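Local atomic coordinates of O-ureido-L-serine synthase (Streptomyces lavendulae, PDB entry 3X44), a protein that makes O-ureido-L-serine from O-acetyl-L-serine and hydroxyurea on the pathway to the antibiotic D-cycloserine, using pyridoxal 5'-phosphate as cofactor. Residues Ser98-Lys103 and Arg296-Phe301; His217-Leu222 and Ala262-Gly267. The protein carries 1 engineered substitution. All blocks are in the same frame, centred on the assembly; numbering follows the deposited sequence.

Interaction 1 of 2, residues Ser98-Lys103 and Arg296-Phe301; sequences SVERRK and RYLSTF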
loop_
_atom_site.group_PDB
_atom_site.type_symbol
_atom_site.label_atom_id
_atom_site.label_comp_id
_atom_site.label_asym_id
_atom_site.label_seq_id
_atom_site.Cartn_x
_atom_site.Cartn_y
_atom_site.Cartn_z
ATOM N N SER A 98 -6.390 -31.217 -12.306
ATOM C CA SER A 98 -4.945 -31.416 -12.166
ATOM C C SER A 98 -4.478 -31.939 -10.811
ATOM O O SER A 98 -5.008 -31.562 -9.767
ATOM C CB SER A 98 -4.192 -30.128 -12.523
ATOM O OG SER A 98 -4.160 -29.222 -11.440
ATOM N N VAL A 99 -3.471 -32.808 -10.847
ATOM C CA VAL A 99 -2.933 -33.407 -9.635
ATOM C C VAL A 99 -2.342 -32.358 -8.702
ATOM O O VAL A 99 -2.339 -32.546 -7.482
ATOM C CB VAL A 99 -1.879 -34.508 -9.963
ATOM C CG1 VAL A 99 -0.684 -33.912 -10.718
ATOM C CG2 VAL A 99 -1.423 -35.185 -8.677
ATOM N N GLU A 100 -1.871 -31.247 -9.270
ATOM C CA GLU A 100 -1.314 -30.160 -8.469
ATOM C C GLU A 100 -2.360 -29.730 -7.437
ATOM O O GLU A 100 -2.030 -29.391 -6.299
ATOM C CB GLU A 100 -0.944 -28.965 -9.360
ATOM C CG GLU A 100 0.356 -29.150 -10.153
ATOM C CD GLU A 100 0.102 -29.628 -11.579
ATOM O OE1 GLU A 100 -0.968 -30.223 -11.818
ATOM O OE2 GLU A 100 0.969 -29.414 -12.458
ATOM N N ARG A 101 -3.622 -29.744 -7.855
ATOM C CA ARG A 101 -4.728 -29.384 -6.973
ATOM C C ARG A 101 -4.813 -30.389 -5.823
ATOM O O ARG A 101 -4.977 -30.003 -4.665
ATOM C CB ARG A 101 -6.043 -29.388 -7.748
ATOM C CG ARG A 101 -6.281 -28.162 -8.608
ATOM C CD ARG A 101 -7.218 -28.493 -9.765
ATOM N NE ARG A 101 -7.858 -27.289 -10.282
ATOM C CZ ARG A 101 -7.280 -26.446 -11.132
ATOM N NH1 ARG A 101 -6.046 -26.679 -11.565
ATOM N NH2 ARG A 101 -7.925 -25.358 -11.527
ATOM N N ARG A 102 -4.713 -31.678 -6.139
ATOM C CA ARG A 102 -4.767 -32.700 -5.094
ATOM C C ARG A 102 -3.619 -32.511 -4.097
ATOM O O ARG A 102 -3.805 -32.599 -2.882
ATOM C CB ARG A 102 -4.647 -34.106 -5.688
ATOM C CG ARG A 102 -5.815 -34.569 -6.548
ATOM C CD ARG A 102 -5.463 -35.918 -7.152
ATOM N NE ARG A 102 -6.322 -36.278 -8.273
ATOM C CZ ARG A 102 -6.465 -37.515 -8.736
ATOM N NH1 ARG A 102 -7.272 -37.747 -9.762
ATOM N NH2 ARG A 102 -5.806 -38.518 -8.175
ATOM N N LYS A 103 -2.429 -32.252 -4.620
ATOM C CA LYS A 103 -1.263 -32.093 -3.772
ATOM C C LYS A 103 -1.323 -30.837 -2.925
ATOM O O LYS A 103 -0.909 -30.845 -1.762
ATOM C CB LYS A 103 0.008 -32.087 -4.624
ATOM C CG LYS A 103 0.451 -33.475 -5.060
ATOM C CD LYS A 103 1.737 -33.421 -5.867
ATOM C CE LYS A 103 2.172 -34.812 -6.301
ATOM N NZ LYS A 103 3.612 -35.031 -6.021
ATOM N N ARG A 296 -0.137 -24.505 -11.207
ATOM C CA ARG A 296 -0.872 -25.718 -10.852
ATOM C C ARG A 296 -1.414 -26.386 -12.116
ATOM O O ARG A 296 -2.359 -27.174 -12.068
ATOM C CB ARG A 296 -2.011 -25.427 -9.848
ATOM C CG ARG A 296 -2.936 -24.254 -10.160
ATOM C CD ARG A 296 -3.597 -23.736 -8.883
ATOM N NE ARG A 296 -2.609 -23.315 -7.887
ATOM C CZ ARG A 296 -2.869 -22.522 -6.845
ATOM N NH1 ARG A 296 -4.095 -22.048 -6.643
ATOM N NH2 ARG A 296 -1.891 -22.195 -6.004
ATOM N N TYR A 297 -0.776 -26.085 -13.246
ATOM C CA TYR A 297 -1.174 -26.623 -14.539
ATOM C C TYR A 297 -0.018 -27.293 -15.277
ATOM O O TYR A 297 -0.134 -27.630 -16.457
ATOM C CB TYR A 297 -1.748 -25.497 -15.406
ATOM C CG TYR A 297 -2.983 -24.865 -14.812
ATOM C CD1 TYR A 297 -4.254 -25.311 -15.173
ATOM C CD2 TYR A 297 -2.880 -23.844 -13.869
ATOM C CE1 TYR A 297 -5.395 -24.758 -14.608
ATOM C CE2 TYR A 297 -4.010 -23.288 -13.302
ATOM C CZ TYR A 297 -5.270 -23.746 -13.672
ATOM O OH TYR A 297 -6.398 -23.187 -13.110
ATOM N N LEU A 298 1.096 -27.488 -14.576
ATOM C CA LEU A 298 2.269 -28.112 -15.166
ATOM C C LEU A 298 1.944 -29.458 -15.803
ATOM O O LEU A 298 2.540 -29.832 -16.811
ATOM C CB LEU A 298 3.351 -28.322 -14.103
ATOM C CG LEU A 298 4.153 -27.125 -13.592
ATOM C CD1 LEU A 298 5.524 -27.609 -13.159
ATOM C CD2 LEU A 298 4.277 -26.067 -14.663
ATOM N N SER A 299 1.002 -30.178 -15.201
ATOM C CA SER A 299 0.601 -31.497 -15.673
ATOM C C SER A 299 -0.585 -31.465 -16.622
ATOM O O SER A 299 -1.116 -32.511 -16.979
ATOM C CB SER A 299 0.238 -32.383 -14.483
ATOM O OG SER A 299 -1.031 -32.015 -13.958
ATOM N N THR A 300 -1.008 -30.278 -17.025
ATOM C CA THR A 300 -2.151 -30.159 -17.921
ATOM C C THR A 300 -1.717 -29.925 -19.363
ATOM O O THR A 300 -0.527 -29.795 -19.647
ATOM C CB THR A 300 -3.057 -29.010 -17.480
ATOM O OG1 THR A 300 -2.414 -27.761 -17.762
ATOM C CG2 THR A 300 -3.340 -29.111 -15.973
ATOM N N PHE A 301 -2.685 -29.853 -20.270
ATOM C CA PHE A 301 -2.360 -29.657 -21.672
ATOM C C PHE A 301 -1.708 -28.311 -21.940
ATOM O O PHE A 301 -1.331 -28.004 -23.070
ATOM C CB PHE A 301 -3.604 -29.865 -22.548
ATOM C CG PHE A 301 -4.569 -28.715 -22.553
ATOM C CD1 PHE A 301 -5.095 -28.251 -23.758
ATOM C CD2 PHE A 301 -5.013 -28.145 -21.367
ATOM C CE1 PHE A 301 -6.057 -27.238 -23.780
ATOM C CE2 PHE A 301 -5.973 -27.132 -21.376
ATOM C CZ PHE A 301 -6.498 -26.679 -22.588
#

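Interaction 2 of 2, residues His217-Leu222 and Ala262-Gly267; sequences HQIQGL and AGISAG. With PUS ((E)-O-(carbamoylamino)-N-({3-hydroxy-2-methyl-5-[(phosphonooxy)methyl]pyridin-4-yl}methylidene)-L-serine), chain C.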
loop_
_atom_site.group_PDB
_atom_site.type_symbol
_atom_site.label_atom_id
_atom_site.label_comp_id
_atom_site.label_asym_id
_atom_site.label_seq_id
_atom_site.Cartn_x
_atom_site.Cartn_y
_atom_site.Cartn_z
ATOM N N HIS A 217 -14.693 -30.347 -19.762
ATOM C CA HIS A 217 -13.833 -29.499 -20.586
ATOM C C HIS A 217 -12.501 -29.239 -19.896
ATOM O O HIS A 217 -12.315 -29.597 -18.732
ATOM C CB HIS A 217 -14.535 -28.173 -20.871
ATOM C CG HIS A 217 -14.880 -27.410 -19.631
ATOM N ND1 HIS A 217 -14.049 -26.447 -19.098
ATOM C CD2 HIS A 217 -15.924 -27.522 -18.778
ATOM C CE1 HIS A 217 -14.568 -26.001 -17.969
ATOM N NE2 HIS A 217 -15.705 -26.637 -17.751
ATOM N N GLN A 218 -11.585 -28.588 -20.609
ATOM C CA GLN A 218 -10.256 -28.330 -20.075
ATOM C C GLN A 218 -9.994 -26.974 -19.426
ATOM O O GLN A 218 -8.877 -26.716 -18.976
ATOM C CB GLN A 218 -9.226 -28.581 -21.171
ATOM C CG GLN A 218 -9.386 -29.948 -21.804
ATOM C CD GLN A 218 -8.142 -30.415 -22.515
ATOM O OE1 GLN A 218 -7.172 -30.838 -21.883
ATOM N NE2 GLN A 218 -8.160 -30.342 -23.840
ATOM N N ILE A 219 -10.993 -26.101 -19.370
ATOM C CA ILE A 219 -10.748 -24.810 -18.734
ATOM C C ILE A 219 -11.114 -24.918 -17.258
ATOM O O ILE A 219 -12.083 -24.325 -16.783
ATOM C CB ILE A 219 -11.524 -23.661 -19.414
ATOM C CG1 ILE A 219 -11.319 -23.715 -20.929
ATOM C CG2 ILE A 219 -10.990 -22.337 -18.920
ATOM C CD1 ILE A 219 -12.054 -22.632 -21.699
ATOM N N GLN A 220 -10.297 -25.691 -16.550
ATOM C CA GLN A 220 -10.464 -25.969 -15.129
ATOM C C GLN A 220 -10.905 -24.775 -14.298
ATOM O O GLN A 220 -10.280 -23.715 -14.321
ATOM C CB GLN A 220 -9.163 -26.563 -14.568
ATOM C CG GLN A 220 -8.574 -27.660 -15.453
ATOM C CD GLN A 220 -7.772 -28.705 -14.686
ATOM O OE1 GLN A 220 -7.855 -28.800 -13.463
ATOM N NE2 GLN A 220 -6.989 -29.493 -15.410
ATOM N N GLY A 221 -11.997 -24.961 -13.563
ATOM C CA GLY A 221 -12.498 -23.897 -12.718
ATOM C C GLY A 221 -13.783 -23.291 -13.246
ATOM O O GLY A 221 -14.573 -22.737 -12.484
ATOM N N LEU A 222 -14.002 -23.407 -14.551
ATOM C CA LEU A 222 -15.201 -22.844 -15.161
ATOM C C LEU A 222 -16.304 -23.841 -15.459
ATOM O O LEU A 222 -16.110 -25.065 -15.436
ATOM C CB LEU A 222 -14.864 -22.155 -16.487
ATOM C CG LEU A 222 -13.692 -21.178 -16.548
ATOM C CD1 LEU A 222 -13.588 -20.606 -17.953
ATOM C CD2 LEU A 222 -13.904 -20.068 -15.536
ATOM N N ALA A 262 -0.215 -17.513 -15.895
ATOM C CA ALA A 262 -1.534 -17.761 -15.321
ATOM C C ALA A 262 -2.183 -19.043 -15.830
ATOM O O ALA A 262 -1.679 -19.687 -16.750
ATOM C CB ALA A 262 -2.439 -16.566 -15.604
ATOM N N GLY A 263 -3.316 -19.401 -15.233
ATOM C CA GLY A 263 -4.007 -20.619 -15.626
ATOM C C GLY A 263 -4.767 -20.553 -16.942
ATOM O O GLY A 263 -4.649 -19.587 -17.694
ATOM N N ILE A 264 -5.553 -21.592 -17.212
ATOM C CA ILE A 264 -6.333 -21.676 -18.439
ATOM C C ILE A 264 -7.446 -20.650 -18.495
ATOM O O ILE A 264 -7.570 -19.925 -19.478
ATOM C CB ILE A 264 -6.956 -23.066 -18.625
ATOM C CG1 ILE A 264 -6.003 -24.143 -18.112
ATOM C CG2 ILE A 264 -7.271 -23.295 -20.091
ATOM C CD1 ILE A 264 -4.749 -24.317 -18.968
ATOM N N SER A 265 -8.255 -20.584 -17.441
ATOM C CA SER A 265 -9.347 -19.622 -17.408
ATOM C C SER A 265 -8.783 -18.223 -17.600
ATOM O O SER A 265 -9.452 -17.347 -18.142
ATOM C CB SER A 265 -10.113 -19.705 -16.082
ATOM O OG SER A 265 -9.357 -19.187 -15.008
ATOM N N ALA A 266 -7.547 -18.025 -17.158
ATOM C CA ALA A 266 -6.899 -16.731 -17.300
ATOM C C ALA A 266 -6.638 -16.473 -18.782
ATOM O O ALA A 266 -6.909 -15.381 -19.293
ATOM C CB ALA A 266 -5.594 -16.703 -16.516
ATOM N N GLY A 267 -6.118 -17.480 -19.471
ATOM C CA GLY A 267 -5.860 -17.320 -20.888
ATOM C C GLY A 267 -7.162 -17.097 -21.639
ATOM O O GLY A 267 -7.194 -16.420 -22.671
HETATM N N PUS C . -13.224 -22.168 -8.920
HETATM C CA PUS C . -14.195 -22.764 -7.915
HETATM C CB PUS C . -15.518 -23.247 -8.608
HETATM O OG PUS C . -15.206 -24.280 -9.648
HETATM N ND PUS C . -16.282 -25.236 -9.772
HETATM C CE PUS C . -16.875 -25.424 -10.972
HETATM N NZ2 PUS C . -16.764 -24.490 -11.935
HETATM O OZ1 PUS C . -17.497 -26.416 -11.181
HETATM C C PUS C . -13.512 -23.959 -7.216
HETATM O O PUS C . -12.314 -24.029 -7.207
HETATM O OT PUS C . -14.175 -24.814 -6.681
HETATM C C2 PUS C . -10.466 -20.526 -11.998
HETATM C C3 PUS C . -11.279 -21.029 -10.876
HETATM C C4 PUS C . -12.644 -20.517 -10.705
HETATM C C5 PUS C . -13.140 -19.501 -11.640
HETATM C C6 PUS C . -12.250 -19.053 -12.722
HETATM C C2A PUS C . -9.080 -21.058 -12.230
HETATM C C4A PUS C . -13.586 -21.131 -9.693
HETATM C C5A PUS C . -14.541 -18.921 -11.514
HETATM N N1 PUS C . -10.982 -19.576 -12.856
HETATM O O3 PUS C . -10.750 -21.897 -9.992
HETATM O O1P PUS C . -16.337 -19.063 -9.053
HETATM O O2P PUS C . -16.053 -16.718 -8.950
HETATM O O3P PUS C . -16.972 -17.710 -10.905
HETATM O O4P PUS C . -14.622 -18.004 -10.373
HETATM P P PUS C . -16.003 -17.878 -9.821
HETATM O O HOH W 1 -7.833 -22.683 -15.440
#

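Interaction 1 of 2, residues Ser98-Lys103 and Arg296-Phe301
E100 reaches from the first turn of helix 99-107 to the type I beta turn Y297-T300 and receives S299 with both carboxylate oxygens. S299 OG donates to E100 OE1 at 2.8 Å from the syn side, somewhat out of the carboxylate plane. S299 N approaches the syn lone pair of E100 OE2, also at 2.8 Å (bent, 139° at the hydrogen). A bend at chi2 (97°) swings the carboxylate to the turn, and the aliphatic part lies against R296, E100 CB to R296 CB being 3.7 Å. Glutamate is long enough to pack its methylenes on one residue and accept from another.

Beside it the packing is close and buried. S98 OG gives its proton to R296 O at 2.8 Å, almost head-on to the carbonyl, and accepts R101 NH1 in the guanidinium plane at 3.2 Å. The other amino group, R101 NH2, makes an almost straight bond to Y297 OH at 3.1 Å (167°), with guanidinium and phenol planes steeply inclined. S71 O takes R101 NE and D292 also binds Y297 OH, so arginine and tyrosine are both fixed by a second partner. The R296 side chain leads away to N73, G39 and a salt bridge with E295 of the second subunit.

The contact thins out at S299, the exposed residue of the turn, where V99 CG1 merely touches S299 OG at 3.8 Å. The neighbouring L298 faces the second subunit, whose K103 donates a hydrogen bond to L298 O. A type I beta turn bound by a glutamate from a helix start thus joins helix 99-107 of the small domain to the loop after strand 285-290 of the large one; through Y297, which touches the bound aldimine, this junction of the fold-type II pyridoxal-phosphate architecture reaches the cofactor cleft.

Interaction 2 of 2, residues His217-Leu222 and Ala262-Gly267
I219 and L222, at the two ends of a type II beta turn, pack against S265 in the first turn of helix 264-278, in the cofactor cleft of this fold-type II pyridoxal-phosphate enzyme. The ligand, the O-ureido-L-serine aldimine, is met by both segments. S265 OG donates to the pyridine N1 at 2.7 Å; with a hydroxyl as donor, N1 acts as acceptor and is probably unprotonated, as is usual in this fold type. L222 CD2 lies 3.4 Å from C6 of the same ring, an apolar branch that also rests on S265 CB. G221 O accepts NZ2 of the ureido group at 2.9 Å. Only a residue without a side chain fits at G221: its phi of 109° would jam a CB against the preceding carbonyl, and that CB would also clash with the pyridine ring.

The second shell positions the serine. I219 CG2, anti to its backbone N, comes within 3.5 Å of S265 CA, and the same methyl also meets I264 CG2 at 4.0 Å, roughly at right angles to that approach, so the beta-branched isoleucine fills the angle between turn and helix with one methyl. Between the backbones a water donates to Q220 O and accepts from S265 N, tying turn to helix start by polar atoms that do not touch directly. G263 stands at the N-cap, and P203 and E244 border I219 farther out.

H217 braces the turn from outside, its imidazole spanning both ends: ND1 accepts I219 N at 3.1 Å from a donor tilted 21° out of the ring plane, and NE2 gives a weak bond to L222 O at 2.8 Å.

Interactions 1 and 2 have centres about 12 Å apart and touch at four residue pairs. Q220 of the turn in interaction 2 places OE1 3.1 Å from S98 N, a probable hydrogen bond, and the same OE1 packs 3.4 Å from R101 CZ. Y297 is the other bridge: its CE2 lies 3.5 Å from G263 CA at the start of the helix that carries S265, and its side chain and the bound aldimine have their nearest atoms about 4 Å apart. F301 CG also packs against Q218 OE1 at 3.4 Å. Both contacts line the pocket: interaction 2 with Q220, G221, L222 and S265, interaction 1 with Y297 alone.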